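Local coordinates for fanconi-associated nuclease 1 homolog (Pseudomonas aeruginosa, PDB 5Y7Q), which is a bacterial homolog of Fanconi-associated nuclease 1 that combines helix-turn-helix, SAP and VRR-NUC domains in a single chain, at residues F325-S336 with L348-L359. Residues are numbered along the deposited sequence; the frame is centred on the assembly and turned at random.
Sequences FAEAHALAREAS and LARLLPRLQGKL. With nucleotides of chain D.
Helices 325-336 and 348-358 pack as a roughly antiparallel pair, their axes 9.6 Å apart at closest approach and their directions 142° apart, the CA atoms of His-329 and Leu-355, and of Ala-332 and Leu-352, being nearest across the pair. No hydrogen bond crosses the interface; leucine methyls settle on the alanine-rich side of the first helix. Ala-332 CB meets Leu-352 CD2 at 3.5 Å and Leu-355 CD1 at 4.0 Å, while the other Leu-355 methyl, CD2, reaches Ala-328 CB. Leu-348 CD1 lies against Ala-335 CB and the backbone at Ser-336. At the other end Leu-359 splits its branches: CD2 touches Phe-325 CB (3.6 Å), and CD1 makes an off-centre CH-pi contact with the His-329 ring. Lys-358 CB and CG lie over one face of the Phe-325 ring near its rim, and CD comes 3.7 Å from CE1 as the chain crosses obliquely. Beyond this packing, Arg-354 grips the nucleotides of chain D edge-on, with NH1 bonded to O3' of DG1 (2.9 Å) and NH2 to OP1 of DA2 (3.0 Å); its NE pairs with Glu-320. This hairpin of successive helices packs against helix 311-321, which Leu-331, Ala-335 and Leu-351 touch, and Leu-331 also reaches helix 296-304.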
ATOM      1  N   PHE A 325      32.433 -13.306  -6.392  1.00 73.12           N
ATOM      2  CA  PHE A 325      32.653 -12.262  -7.381  1.00 68.74           C
ATOM      3  C   PHE A 325      32.410 -12.733  -8.807  1.00 70.72           C
ATOM      4  O   PHE A 325      31.952 -11.951  -9.642  1.00 76.90           O
ATOM      5  CB  PHE A 325      34.064 -11.707  -7.239  1.00 62.66           C
ATOM      6  CG  PHE A 325      34.336 -11.125  -5.900  1.00 66.76           C
ATOM      7  CD1 PHE A 325      33.651 -10.007  -5.469  1.00 71.96           C
ATOM      8  CD2 PHE A 325      35.278 -11.688  -5.063  1.00 72.61           C
ATOM      9  CE1 PHE A 325      33.901  -9.463  -4.223  1.00 71.23           C
ATOM     10  CE2 PHE A 325      35.530 -11.147  -3.818  1.00 70.24           C
ATOM     11  CZ  PHE A 325      34.839 -10.039  -3.399  1.00 63.87           C
ATOM     12  N   ALA A 326      32.748 -13.984  -9.112  1.00 69.41           N
ATOM     13  CA  ALA A 326      32.615 -14.459 -10.479  1.00 53.25           C
ATOM     14  C   ALA A 326      31.153 -14.616 -10.844  1.00 65.18           C
ATOM     15  O   ALA A 326      30.735 -14.231 -11.938  1.00 57.97           O
ATOM     16  CB  ALA A 326      33.366 -15.774 -10.655  1.00 53.51           C
ATOM     17  N   GLU A 327      30.351 -15.159  -9.928  1.00 69.21           N
ATOM     18  CA  GLU A 327      28.920 -15.231 -10.178  1.00 64.62           C
ATOM     19  C   GLU A 327      28.325 -13.836 -10.267  1.00 62.41           C
ATOM     20  O   GLU A 327      27.552 -13.537 -11.179  1.00 55.01           O
ATOM     21  CB  GLU A 327      28.243 -16.030  -9.083  1.00 68.98           C
ATOM     22  CG  GLU A 327      28.628 -17.486  -9.067  1.00 79.50           C
ATOM     23  CD  GLU A 327      28.387 -18.106  -7.709  1.00 74.96           C
ATOM     24  OE1 GLU A 327      29.217 -17.868  -6.787  1.00 66.00           O
ATOM     25  OE2 GLU A 327      27.350 -18.792  -7.578  1.00 80.17           O
ATOM     26  N   ALA A 328      28.689 -12.964  -9.330  1.00 51.18           N
ATOM     27  CA  ALA A 328      28.192 -11.598  -9.348  1.00 53.32           C
ATOM     28  C   ALA A 328      28.479 -10.919 -10.689  1.00 55.13           C
ATOM     29  O   ALA A 328      27.590 -10.313 -11.300  1.00 50.68           O
ATOM     30  CB  ALA A 328      28.818 -10.829  -8.185  1.00 52.45           C
ATOM     31  N   HIS A 329      29.721 -11.040 -11.167  1.00 53.06           N
ATOM     32  CA  HIS A 329      30.100 -10.495 -12.464  1.00 52.07           C
ATOM     33  C   HIS A 329      29.283 -11.110 -13.582  1.00 54.90           C
ATOM     34  O   HIS A 329      28.789 -10.395 -14.455  1.00 65.53           O
ATOM     35  CB  HIS A 329      31.578 -10.747 -12.725  1.00 53.28           C
ATOM     36  CG  HIS A 329      32.054 -10.192 -14.029  1.00 54.18           C
ATOM     37  ND1 HIS A 329      32.015 -10.911 -15.199  1.00 55.31           N
ATOM     38  CD2 HIS A 329      32.560  -8.980 -14.352  1.00 65.01           C
ATOM     39  CE1 HIS A 329      32.493 -10.177 -16.187  1.00 61.79           C
ATOM     40  NE2 HIS A 329      32.830  -8.998 -15.700  1.00 73.21           N
ATOM     41  N   ALA A 330      29.174 -12.447 -13.593  1.00 54.15           N
ATOM     42  CA  ALA A 330      28.404 -13.146 -14.619  1.00 50.02           C
ATOM     43  C   ALA A 330      26.978 -12.627 -14.685  1.00 53.97           C
ATOM     44  O   ALA A 330      26.471 -12.265 -15.759  1.00 49.95           O
ATOM     45  CB  ALA A 330      28.401 -14.641 -14.342  1.00 49.47           C
ATOM     46  N   LEU A 331      26.323 -12.570 -13.531  1.00 49.36           N
ATOM     47  CA  LEU A 331      24.954 -12.096 -13.480  1.00 52.60           C
ATOM     48  C   LEU A 331      24.877 -10.651 -13.936  1.00 59.04           C
ATOM     49  O   LEU A 331      23.967 -10.272 -14.678  1.00 50.02           O
ATOM     50  CB  LEU A 331      24.406 -12.264 -12.065  1.00 52.86           C
ATOM     51  CG  LEU A 331      22.921 -11.965 -11.893  1.00 54.05           C
ATOM     52  CD1 LEU A 331      22.090 -12.636 -12.991  1.00 49.61           C
ATOM     53  CD2 LEU A 331      22.489 -12.416 -10.523  1.00 58.77           C
ATOM     54  N   ALA A 332      25.843  -9.836 -13.532  1.00 50.16           N
ATOM     55  CA  ALA A 332      25.865  -8.451 -13.986  1.00 58.25           C
ATOM     56  C   ALA A 332      25.983  -8.353 -15.508  1.00 58.17           C
ATOM     57  O   ALA A 332      25.360  -7.484 -16.135  1.00 59.11           O
ATOM     58  CB  ALA A 332      27.008  -7.703 -13.301  1.00 58.69           C
ATOM     59  N   ARG A 333      26.773  -9.223 -16.134  1.00 54.55           N
ATOM     60  CA  ARG A 333      26.871  -9.138 -17.589  1.00 60.22           C
ATOM     61  C   ARG A 333      25.575  -9.595 -18.245  1.00 66.08           C
ATOM     62  O   ARG A 333      25.093  -8.964 -19.207  1.00 63.53           O
ATOM     63  CB  ARG A 333      28.049  -9.957 -18.095  1.00 52.95           C
ATOM     64  CG  ARG A 333      29.368  -9.254 -18.037  1.00 54.18           C
ATOM     65  CD  ARG A 333      30.372  -9.953 -18.937  1.00 66.92           C
ATOM     66  NE  ARG A 333      29.747 -10.468 -20.152  1.00 81.28           N
ATOM     67  CZ  ARG A 333      29.560  -9.749 -21.256  1.00 88.42           C
ATOM     68  NH1 ARG A 333      29.966  -8.472 -21.278  1.00 86.58           N
ATOM     69  NH2 ARG A 333      28.970 -10.303 -22.322  1.00 81.52           N
ATOM     70  N   GLU A 334      25.004 -10.689 -17.723  1.00 67.46           N
ATOM     71  CA  GLU A 334      23.674 -11.142 -18.115  1.00 62.97           C
ATOM     72  C   GLU A 334      22.681  -9.990 -18.063  1.00 62.43           C
ATOM     73  O   GLU A 334      22.013  -9.676 -19.054  1.00 66.25           O
ATOM     74  CB  GLU A 334      23.257 -12.283 -17.184  1.00 68.57           C
ATOM     75  CG  GLU A 334      22.009 -13.057 -17.525  1.00 80.62           C
ATOM     76  CD  GLU A 334      21.771 -14.172 -16.502  1.00 93.95           C
ATOM     77  OE1 GLU A 334      22.786 -14.699 -15.977  1.00 93.50           O
ATOM     78  OE2 GLU A 334      20.590 -14.496 -16.203  1.00 95.45           O
ATOM     79  N   ALA A 335      22.618  -9.310 -16.923  1.00 55.02           N
ATOM     80  CA  ALA A 335      21.644  -8.250 -16.745  1.00 55.68           C
ATOM     81  C   ALA A 335      21.877  -7.109 -17.716  1.00 67.55           C
ATOM     82  O   ALA A 335      20.919  -6.560 -18.271  1.00 78.97           O
ATOM     83  CB  ALA A 335      21.704  -7.735 -15.318  1.00 51.43           C
ATOM     84  N   SER A 336      23.137  -6.714 -17.919  1.00 75.96           N
ATOM     85  CA  SER A 336      23.411  -5.576 -18.792  1.00 78.18           C
ATOM     86  C   SER A 336      23.122  -5.889 -20.250  1.00 82.45           C
ATOM     87  O   SER A 336      22.915  -4.958 -21.029  1.00 85.70           O
ATOM     88  CB  SER A 336      24.862  -5.106 -18.638  1.00 73.50           C
ATOM     89  OG  SER A 336      25.767  -6.054 -19.177  1.00 78.31           O
ATOM     90  N   LEU A 348      23.645  -1.120 -12.418  1.00 53.50           N
ATOM     91  CA  LEU A 348      24.733  -1.854 -13.059  1.00 56.65           C
ATOM     92  C   LEU A 348      25.907  -0.941 -13.388  1.00 70.08           C
ATOM     93  O   LEU A 348      27.061  -1.390 -13.410  1.00 73.80           O
ATOM     94  CB  LEU A 348      24.239  -2.534 -14.339  1.00 53.52           C
ATOM     95  CG  LEU A 348      23.168  -3.611 -14.213  1.00 57.44           C
ATOM     96  CD1 LEU A 348      22.612  -4.021 -15.575  1.00 56.26           C
ATOM     97  CD2 LEU A 348      23.764  -4.798 -13.508  1.00 62.05           C
ATOM     98  N   ALA A 349      25.637   0.338 -13.659  1.00 72.46           N
ATOM     99  CA  ALA A 349      26.737   1.248 -13.955  1.00 70.46           C
ATOM    100  C   ALA A 349      27.704   1.379 -12.783  1.00 65.36           C
ATOM    101  O   ALA A 349      28.886   1.668 -12.996  1.00 69.16           O
ATOM    102  CB  ALA A 349      26.192   2.615 -14.359  1.00 77.94           C
ATOM    103  N   ARG A 350      27.223   1.238 -11.540  1.00 61.09           N
ATOM    104  CA  ARG A 350      28.136   1.208 -10.399  1.00 66.07           C
ATOM    105  C   ARG A 350      28.704  -0.186 -10.154  1.00 78.53           C
ATOM    106  O   ARG A 350      29.894  -0.327  -9.839  1.00 81.73           O
ATOM    107  CB  ARG A 350      27.441   1.697  -9.137  1.00 64.68           C
ATOM    108  CG  ARG A 350      26.683   2.977  -9.288  1.00 71.42           C
ATOM    109  CD  ARG A 350      25.634   3.031  -8.214  1.00 80.87           C
ATOM    110  NE  ARG A 350      24.884   4.269  -8.262  1.00 90.58           N
ATOM    111  CZ  ARG A 350      23.732   4.454  -7.634  1.00100.46           C
ATOM    112  NH1 ARG A 350      23.199   3.460  -6.923  1.00 99.35           N
ATOM    113  NH2 ARG A 350      23.113   5.629  -7.725  1.00 99.79           N
ATOM    114  N   LEU A 351      27.858  -1.222 -10.265  1.00 72.73           N
ATOM    115  CA  LEU A 351      28.276  -2.571  -9.880  1.00 64.67           C
ATOM    116  C   LEU A 351      29.319  -3.132 -10.827  1.00 61.95           C
ATOM    117  O   LEU A 351      30.354  -3.653 -10.399  1.00 71.85           O
ATOM    118  CB  LEU A 351      27.077  -3.508  -9.851  1.00 63.79           C
ATOM    119  CG  LEU A 351      26.355  -3.513  -8.535  1.00 64.09           C
ATOM    120  CD1 LEU A 351      25.100  -4.318  -8.707  1.00 73.19           C
ATOM    121  CD2 LEU A 351      27.286  -4.134  -7.536  1.00 68.90           C
ATOM    122  N   LEU A 352      29.037  -3.082 -12.112  1.00 57.61           N
ATOM    123  CA  LEU A 352      29.945  -3.663 -13.093  1.00 61.19           C
ATOM    124  C   LEU A 352      31.403  -3.275 -12.872  1.00 69.30           C
ATOM    125  O   LEU A 352      32.222  -4.181 -12.670  1.00 80.01           O
ATOM    126  CB  LEU A 352      29.450  -3.291 -14.496  1.00 59.68           C
ATOM    127  CG  LEU A 352      29.343  -4.489 -15.410  1.00 60.66           C
ATOM    128  CD1 LEU A 352      30.389  -4.396 -16.509  1.00 67.86           C
ATOM    129  CD2 LEU A 352      29.562  -5.737 -14.601  1.00 62.04           C
ATOM    130  N   PRO A 353      31.791  -1.994 -12.832  1.00 65.15           N
ATOM    131  CA  PRO A 353      33.229  -1.687 -12.750  1.00 64.73           C
ATOM    132  C   PRO A 353      33.863  -2.135 -11.451  1.00 70.20           C
ATOM    133  O   PRO A 353      35.064  -2.439 -11.428  1.00 73.80           O
ATOM    134  CB  PRO A 353      33.282  -0.157 -12.890  1.00 63.13           C
ATOM    135  CG  PRO A 353      31.889   0.269 -13.274  1.00 62.30           C
ATOM    136  CD  PRO A 353      30.976  -0.776 -12.726  1.00 59.28           C
ATOM    137  N   ARG A 354      33.097  -2.160 -10.360  1.00 64.66           N
ATOM    138  CA  ARG A 354      33.652  -2.597  -9.088  1.00 61.57           C
ATOM    139  C   ARG A 354      33.882  -4.101  -9.083  1.00 66.85           C
ATOM    140  O   ARG A 354      34.875  -4.584  -8.510  1.00 69.87           O
ATOM    141  CB  ARG A 354      32.715  -2.167  -7.976  1.00 60.77           C
ATOM    142  CG  ARG A 354      33.042  -2.710  -6.641  1.00 69.80           C
ATOM    143  CD  ARG A 354      32.219  -1.966  -5.634  1.00 71.13           C
ATOM    144  NE  ARG A 354      30.798  -2.246  -5.789  1.00 75.55           N
ATOM    145  CZ  ARG A 354      29.824  -1.392  -5.477  1.00 85.21           C
ATOM    146  NH1 ARG A 354      30.114  -0.186  -5.010  1.00 89.30           N
ATOM    147  NH2 ARG A 354      28.555  -1.740  -5.644  1.00 87.92           N
ATOM    148  N   LEU A 355      32.991  -4.847  -9.746  1.00 62.30           N
ATOM    149  CA  LEU A 355      33.208  -6.270  -9.976  1.00 61.69           C
ATOM    150  C   LEU A 355      34.366  -6.518 -10.935  1.00 66.85           C
ATOM    151  O   LEU A 355      35.165  -7.440 -10.735  1.00 68.06           O
ATOM    152  CB  LEU A 355      31.938  -6.894 -10.533  1.00 56.76           C
ATOM    153  CG  LEU A 355      30.758  -6.732  -9.608  1.00 55.01           C
ATOM    154  CD1 LEU A 355      29.575  -7.299 -10.297  1.00 53.44           C
ATOM    155  CD2 LEU A 355      31.054  -7.443  -8.290  1.00 55.50           C
ATOM    156  N   GLN A 356      34.444  -5.741 -12.012  1.00 67.18           N
ATOM    157  CA  GLN A 356      35.563  -5.872 -12.927  1.00 65.63           C
ATOM    158  C   GLN A 356      36.868  -5.694 -12.175  1.00 73.28           C
ATOM    159  O   GLN A 356      37.812  -6.470 -12.348  1.00 81.43           O
ATOM    160  CB  GLN A 356      35.438  -4.848 -14.047  1.00 62.80           C
ATOM    161  CG  GLN A 356      34.245  -5.054 -14.919  1.00 71.18           C
ATOM    162  CD  GLN A 356      34.098  -3.980 -15.971  1.00 82.90           C
ATOM    163  OE1 GLN A 356      33.631  -4.252 -17.074  1.00 80.97           O
ATOM    164  NE2 GLN A 356      34.505  -2.753 -15.642  1.00 91.99           N
ATOM    165  N   GLY A 357      36.929  -4.680 -11.314  1.00 73.41           N
ATOM    166  CA  GLY A 357      38.128  -4.485 -10.525  1.00 83.91           C
ATOM    167  C   GLY A 357      38.391  -5.653  -9.602  1.00 85.35           C
ATOM    168  O   GLY A 357      39.533  -6.095  -9.455  1.00 82.72           O
ATOM    169  N   LYS A 358      37.330  -6.191  -8.989  1.00 81.58           N
ATOM    170  CA  LYS A 358      37.507  -7.322  -8.088  1.00 74.37           C
ATOM    171  C   LYS A 358      37.951  -8.585  -8.810  1.00 73.70           C
ATOM    172  O   LYS A 358      38.476  -9.488  -8.160  1.00 91.79           O
ATOM    173  CB  LYS A 358      36.226  -7.585  -7.301  1.00 73.65           C
ATOM    174  CG  LYS A 358      36.145  -6.801  -5.994  1.00 83.01           C
ATOM    175  CD  LYS A 358      34.759  -6.204  -5.792  1.00 90.50           C
ATOM    176  CE  LYS A 358      34.621  -5.470  -4.458  1.00 94.66           C
ATOM    177  NZ  LYS A 358      35.477  -4.257  -4.373  1.00103.26           N
ATOM    178  N   LEU A 359      37.766  -8.680 -10.124  1.00 66.97           N
ATOM    179  CA  LEU A 359      38.308  -9.800 -10.892  1.00 65.69           C
ATOM    180  C   LEU A 359      39.688  -9.492 -11.472  1.00 75.68           C
ATOM    181  O   LEU A 359      40.220 -10.289 -12.261  1.00 67.31           O
ATOM    182  CB  LEU A 359      37.340 -10.210 -12.005  1.00 61.67           C
ATOM    183  CG  LEU A 359      35.970 -10.675 -11.478  1.00 69.31           C
ATOM    184  CD1 LEU A 359      35.169 -11.449 -12.524  1.00 63.95           C
ATOM    185  CD2 LEU A 359      36.123 -11.492 -10.209  1.00 68.63           C
TER
ATOM    186  P    DA D   2      26.854   1.730  -4.278  1.00145.51           P
ATOM    187  OP1  DA D   2      26.592   0.419  -4.911  1.00145.36           O
ATOM    188  OP2  DA D   2      25.917   2.833  -4.571  1.00146.22           O
ATOM    189  O5'  DA D   2      26.899   1.554  -2.688  1.00139.17           O
ATOM    190  C5'  DA D   2      28.030   0.941  -2.051  1.00133.67           C
ATOM    191  C4'  DA D   2      27.662   0.499  -0.657  1.00133.26           C
ATOM    192  O4'  DA D   2      27.694   1.648   0.231  1.00132.62           O
ATOM    193  C3'  DA D   2      26.241  -0.061  -0.557  1.00142.93           C
ATOM    194  O3'  DA D   2      26.167  -1.101   0.388  1.00146.72           O
ATOM    195  C2'  DA D   2      25.448   1.136  -0.093  1.00144.34           C
ATOM    196  C1'  DA D   2      26.427   1.789   0.841  1.00141.50           C
ATOM    197  N9   DA D   2      26.105   3.185   1.007  1.00141.61           N
ATOM    198  C8   DA D   2      25.856   4.094   0.018  1.00136.22           C
ATOM    199  N7   DA D   2      25.532   5.279   0.465  1.00136.78           N
ATOM    200  C5   DA D   2      25.543   5.122   1.838  1.00141.81           C
ATOM    201  C6   DA D   2      25.290   6.010   2.889  1.00143.14           C
ATOM    202  N6   DA D   2      24.960   7.285   2.705  1.00140.32           N
ATOM    203  N1   DA D   2      25.391   5.536   4.143  1.00148.02           N
ATOM    204  C2   DA D   2      25.726   4.254   4.327  1.00150.96           C
ATOM    205  N3   DA D   2      25.989   3.324   3.418  1.00149.21           N
ATOM    206  C4   DA D   2      25.879   3.831   2.184  1.00144.24           C
ATOM    207  P    DG D   1      33.298   3.120  -4.763  1.00182.23           P
ATOM    208  OP1  DG D   1      33.906   1.768  -4.743  1.00183.62           O
ATOM    209  OP2  DG D   1      34.151   4.335  -4.798  1.00179.14           O
ATOM    210  O5'  DG D   1      32.257   3.221  -5.980  1.00175.76           O
ATOM    211  C5'  DG D   1      31.046   3.966  -5.827  1.00170.67           C
ATOM    212  C4'  DG D   1      30.355   3.581  -4.533  1.00170.01           C
ATOM    213  O4'  DG D   1      30.658   4.545  -3.498  1.00167.29           O
ATOM    214  C3'  DG D   1      28.820   3.524  -4.586  1.00161.59           C
ATOM    215  O3'  DG D   1      28.366   2.152  -4.667  1.00153.36           O
ATOM    216  C2'  DG D   1      28.389   4.181  -3.273  1.00163.79           C
ATOM    217  C1'  DG D   1      29.699   4.352  -2.514  1.00166.35           C
ATOM    218  N9   DG D   1      29.632   5.483  -1.613  1.00170.65           N
ATOM    219  C8   DG D   1      29.441   6.801  -1.943  1.00167.69           C
ATOM    220  N7   DG D   1      29.341   7.583  -0.904  1.00169.35           N
ATOM    221  C5   DG D   1      29.438   6.720   0.179  1.00176.73           C
ATOM    222  C6   DG D   1      29.401   6.986   1.567  1.00181.53           C
ATOM    223  O6   DG D   1      29.264   8.075   2.145  1.00181.12           O
ATOM    224  N1   DG D   1      29.536   5.822   2.316  1.00185.21           N
ATOM    225  C2   DG D   1      29.689   4.556   1.794  1.00186.47           C
ATOM    226  N2   DG D   1      29.808   3.557   2.679  1.00191.66           N
ATOM    227  N3   DG D   1      29.729   4.294   0.497  1.00183.10           N
ATOM    228  C4   DG D   1      29.598   5.422  -0.247  1.00177.88           C
TER